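Probable spore coat polysaccharide biosynthesis protein E (Chromobacterium violaceum ATCC 12472, PDB 3G8R) probably acts as a sialic-acid-type synthase of the NeuB family; this piece of it holds a zinc-binding TIM barrel followed by a SAF domain. Local coordinates at residues Ala13-Glu21 / Arg69-Gln79. Sequence-based numbering, arbitrary orientation.
Sequences ANNHMGNVE and RFEETRLQPEQ
Gly-18 and Thr-73 bring the two backbones within 3.7 Å, CA to CA, where the loop after the first strand of the TIM barrel meets the link between helices 67-72 and 77-89. A type I turn over Asn-14 to Met-17 runs into a type I' turn over His-16 to Asn-19. At their junction, a chi1 of 48° sets His-16 CG between the backbone N and the carbonyl carbon, carrying the ring to Thr-73 and Leu-75. His-16 NE2 donates to Thr-73 O at 3.2 Å, with the acceptor 4° out of the ring plane. That carbonyl also receives a CA-H...O contact, Gly-18 CA to Thr-73 O being 3.3 Å. Leu-75 CD1 lies over one imidazole face of His-16, 3.7 Å from the ring centroid, a CH-pi contact, while Asn-14 O covers the opposite face. Farther along, Val-20 CG2 packs on Leu-75 CD2 and Gln-79 CB. At the other end, Asn-14 CB sits over the centre of the Arg-69 guanidinium, whose edge meets the selenium, SE, of selenomethionine Met-17. Asn-15 ND2 bonds to Val-226 O, holding this amide beside zinc ligand His-225. Asn-15 OD1 accepts a hydrogen bond from Arg-69 NH2 at 3.2 Å, the donor standing 45° out of the carbonyl plane.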
loop_
_atom_site.group_PDB
_atom_site.type_symbol
_atom_site.label_atom_id
_atom_site.label_comp_id
_atom_site.label_asym_id
_atom_site.label_seq_id
_atom_site.Cartn_x
_atom_site.Cartn_y
_atom_site.Cartn_z
ATOM N N ALA A 13 -27.007 2.344 7.010
ATOM C CA ALA A 13 -27.550 1.127 7.568
ATOM C C ALA A 13 -28.859 1.484 8.250
ATOM O O ALA A 13 -29.775 2.010 7.606
ATOM C CB ALA A 13 -26.584 0.484 8.536
ATOM N N ASN A 14 -28.951 1.223 9.544
ATOM C CA ASN A 14 -30.176 1.517 10.232
ATOM C C ASN A 14 -29.985 2.663 11.156
ATOM O O ASN A 14 -30.843 2.942 11.968
ATOM C CB ASN A 14 -30.699 0.286 10.955
ATOM C CG ASN A 14 -31.053 -0.829 9.986
ATOM O OD1 ASN A 14 -31.861 -0.621 9.080
ATOM N ND2 ASN A 14 -30.442 -2.006 10.152
ATOM N N ASN A 15 -28.863 3.355 11.011
ATOM C CA ASN A 15 -28.549 4.460 11.921
ATOM C C ASN A 15 -29.448 5.687 11.772
ATOM O O ASN A 15 -29.238 6.704 12.457
ATOM C CB ASN A 15 -27.083 4.873 11.813
ATOM C CG ASN A 15 -26.140 3.743 12.116
ATOM O OD1 ASN A 15 -26.349 2.969 13.044
ATOM N ND2 ASN A 15 -25.087 3.639 11.325
ATOM N N HIS A 16 -30.430 5.606 10.876
ATOM C CA HIS A 16 -31.481 6.609 10.846
ATOM C C HIS A 16 -32.323 6.409 12.093
ATOM O O HIS A 16 -33.100 7.278 12.491
ATOM C CB HIS A 16 -32.344 6.450 9.602
ATOM C CG HIS A 16 -32.784 5.044 9.348
ATOM N ND1 HIS A 16 -32.259 4.272 8.339
ATOM C CD2 HIS A 16 -33.712 4.275 9.964
ATOM C CE1 HIS A 16 -32.849 3.089 8.336
ATOM N NE2 HIS A 16 -33.733 3.064 9.315
HETATM N N MSE A 17 -32.153 5.231 12.688
HETATM C CA MSE A 17 -32.732 4.881 13.980
HETATM C C MSE A 17 -34.254 4.720 13.959
HETATM O O MSE A 17 -34.893 4.808 15.004
HETATM C CB MSE A 17 -32.308 5.871 15.075
HETATM C CG MSE A 17 -30.816 6.018 15.268
HETATM SE SE MSE A 17 -29.825 4.549 15.710
HETATM C CE MSE A 17 -30.683 3.846 17.110
ATOM N N GLY A 18 -34.816 4.465 12.775
ATOM C CA GLY A 18 -36.259 4.453 12.564
ATOM C C GLY A 18 -36.858 5.821 12.261
ATOM O O GLY A 18 -38.091 5.949 12.097
ATOM N N ASN A 19 -36.005 6.843 12.163
ATOM C CA ASN A 19 -36.465 8.235 12.095
ATOM C C ASN A 19 -35.945 8.970 10.856
ATOM O O ASN A 19 -34.742 9.060 10.687
ATOM C CB ASN A 19 -36.063 8.970 13.389
ATOM C CG ASN A 19 -36.478 10.439 13.401
ATOM O OD1 ASN A 19 -36.651 11.063 12.348
ATOM N ND2 ASN A 19 -36.608 11.007 14.601
ATOM N N VAL A 20 -36.844 9.513 10.024
ATOM C CA VAL A 20 -36.461 10.196 8.778
ATOM C C VAL A 20 -35.840 11.585 8.928
ATOM O O VAL A 20 -34.838 11.882 8.291
ATOM C CB VAL A 20 -37.639 10.325 7.800
ATOM C CG1 VAL A 20 -37.292 11.312 6.653
ATOM C CG2 VAL A 20 -38.017 8.974 7.255
ATOM N N GLU A 21 -36.474 12.451 9.712
ATOM C CA GLU A 21 -35.907 13.745 10.054
ATOM C C GLU A 21 -34.430 13.496 10.388
ATOM O O GLU A 21 -33.522 14.135 9.819
ATOM C CB GLU A 21 -36.640 14.283 11.286
ATOM C CG GLU A 21 -37.159 15.712 11.213
ATOM C CD GLU A 21 -38.172 16.015 12.337
ATOM O OE1 GLU A 21 -37.754 16.210 13.505
ATOM O OE2 GLU A 21 -39.392 16.054 12.048
ATOM N N ARG A 69 -33.442 -5.270 16.630
ATOM C CA ARG A 69 -32.851 -4.077 16.041
ATOM C C ARG A 69 -33.562 -3.754 14.712
ATOM O O ARG A 69 -33.933 -2.591 14.480
ATOM C CB ARG A 69 -31.325 -4.223 15.926
ATOM C CG ARG A 69 -30.660 -3.362 14.872
ATOM C CD ARG A 69 -30.291 -1.915 15.305
ATOM N NE ARG A 69 -29.237 -1.402 14.403
ATOM C CZ ARG A 69 -28.901 -0.120 14.212
ATOM N NH1 ARG A 69 -29.535 0.871 14.858
ATOM N NH2 ARG A 69 -27.919 0.165 13.347
ATOM N N PHE A 70 -33.811 -4.783 13.896
ATOM C CA PHE A 70 -34.484 -4.604 12.628
ATOM C C PHE A 70 -35.906 -4.118 12.763
ATOM O O PHE A 70 -36.328 -3.203 12.049
ATOM C CB PHE A 70 -34.485 -5.894 11.819
ATOM C CG PHE A 70 -33.148 -6.244 11.221
ATOM C CD1 PHE A 70 -32.871 -7.544 10.830
ATOM C CD2 PHE A 70 -32.153 -5.285 11.056
ATOM C CE1 PHE A 70 -31.639 -7.871 10.277
ATOM C CE2 PHE A 70 -30.910 -5.624 10.506
ATOM C CZ PHE A 70 -30.661 -6.905 10.127
ATOM N N GLU A 71 -36.656 -4.734 13.667
ATOM C CA GLU A 71 -38.061 -4.361 13.852
ATOM C C GLU A 71 -38.191 -2.921 14.340
ATOM O O GLU A 71 -39.022 -2.180 13.833
ATOM C CB GLU A 71 -38.801 -5.341 14.776
ATOM C CG GLU A 71 -39.011 -6.741 14.174
ATOM C CD GLU A 71 -39.783 -7.713 15.088
ATOM O OE1 GLU A 71 -40.671 -8.435 14.565
ATOM O OE2 GLU A 71 -39.514 -7.759 16.324
ATOM N N GLU A 72 -37.352 -2.532 15.297
ATOM C CA GLU A 72 -37.420 -1.203 15.914
ATOM C C GLU A 72 -37.137 -0.022 14.980
ATOM O O GLU A 72 -37.686 1.071 15.167
ATOM C CB GLU A 72 -36.440 -1.109 17.070
ATOM C CG GLU A 72 -36.895 -1.762 18.358
ATOM C CD GLU A 72 -35.856 -1.612 19.464
ATOM O OE1 GLU A 72 -36.239 -1.731 20.651
ATOM O OE2 GLU A 72 -34.658 -1.365 19.148
ATOM N N THR A 73 -36.273 -0.240 13.994
ATOM C CA THR A 73 -35.829 0.846 13.130
ATOM C C THR A 73 -36.515 0.828 11.767
ATOM O O THR A 73 -36.131 1.579 10.859
ATOM C CB THR A 73 -34.309 0.819 12.939
ATOM O OG1 THR A 73 -33.916 -0.493 12.547
ATOM C CG2 THR A 73 -33.607 1.174 14.234
ATOM N N ARG A 74 -37.528 -0.034 11.647
ATOM C CA ARG A 74 -38.356 -0.173 10.445
ATOM C C ARG A 74 -38.757 1.185 9.825
ATOM O O ARG A 74 -39.155 2.106 10.540
ATOM C CB ARG A 74 -39.595 -1.015 10.803
ATOM C CG ARG A 74 -40.526 -1.417 9.671
ATOM C CD ARG A 74 -41.939 -1.786 10.201
ATOM N NE ARG A 74 -42.718 -2.512 9.186
ATOM C CZ ARG A 74 -42.882 -3.838 9.159
ATOM N NH1 ARG A 74 -43.592 -4.405 8.186
ATOM N NH2 ARG A 74 -42.345 -4.598 10.114
ATOM N N LEU A 75 -38.603 1.310 8.505
ATOM C CA LEU A 75 -39.142 2.458 7.753
ATOM C C LEU A 75 -40.018 2.038 6.550
ATOM O O LEU A 75 -39.785 1.001 5.921
ATOM C CB LEU A 75 -38.027 3.413 7.314
ATOM C CG LEU A 75 -37.315 4.317 8.341
ATOM C CD1 LEU A 75 -36.249 5.118 7.632
ATOM C CD2 LEU A 75 -38.257 5.264 9.067
ATOM N N GLN A 76 -41.044 2.833 6.255
ATOM C CA GLN A 76 -41.976 2.499 5.182
ATOM C C GLN A 76 -41.448 3.036 3.858
ATOM O O GLN A 76 -40.790 4.066 3.838
ATOM C CB GLN A 76 -43.380 3.042 5.483
ATOM C CG GLN A 76 -44.034 2.486 6.772
ATOM C CD GLN A 76 -44.555 1.055 6.633
ATOM O OE1 GLN A 76 -44.187 0.167 7.410
ATOM N NE2 GLN A 76 -45.417 0.827 5.633
ATOM N N PRO A 77 -41.723 2.325 2.747
ATOM C CA PRO A 77 -41.292 2.693 1.394
ATOM C C PRO A 77 -41.436 4.172 1.115
ATOM O O PRO A 77 -40.606 4.768 0.445
ATOM C CB PRO A 77 -42.266 1.925 0.511
ATOM C CG PRO A 77 -42.563 0.697 1.282
ATOM C CD PRO A 77 -42.413 1.019 2.751
ATOM N N GLU A 78 -42.509 4.738 1.635
ATOM C CA GLU A 78 -42.813 6.148 1.539
ATOM C C GLU A 78 -41.595 6.950 2.039
ATOM O O GLU A 78 -41.046 7.820 1.326
ATOM C CB GLU A 78 -44.074 6.404 2.395
ATOM C CG GLU A 78 -44.940 7.616 2.032
ATOM C CD GLU A 78 -45.789 8.110 3.227
ATOM O OE1 GLU A 78 -46.994 8.432 3.040
ATOM O OE2 GLU A 78 -45.242 8.168 4.361
ATOM N N GLN A 79 -41.160 6.616 3.255
ATOM C CA GLN A 79 -40.052 7.315 3.927
ATOM C C GLN A 79 -38.660 6.995 3.336
ATOM O O GLN A 79 -37.812 7.882 3.246
ATOM C CB GLN A 79 -40.091 7.037 5.427
ATOM C CG GLN A 79 -41.476 7.131 6.016
ATOM C CD GLN A 79 -41.572 6.498 7.403
ATOM O OE1 GLN A 79 -41.421 5.284 7.557
ATOM N NE2 GLN A 79 -41.860 7.319 8.416
#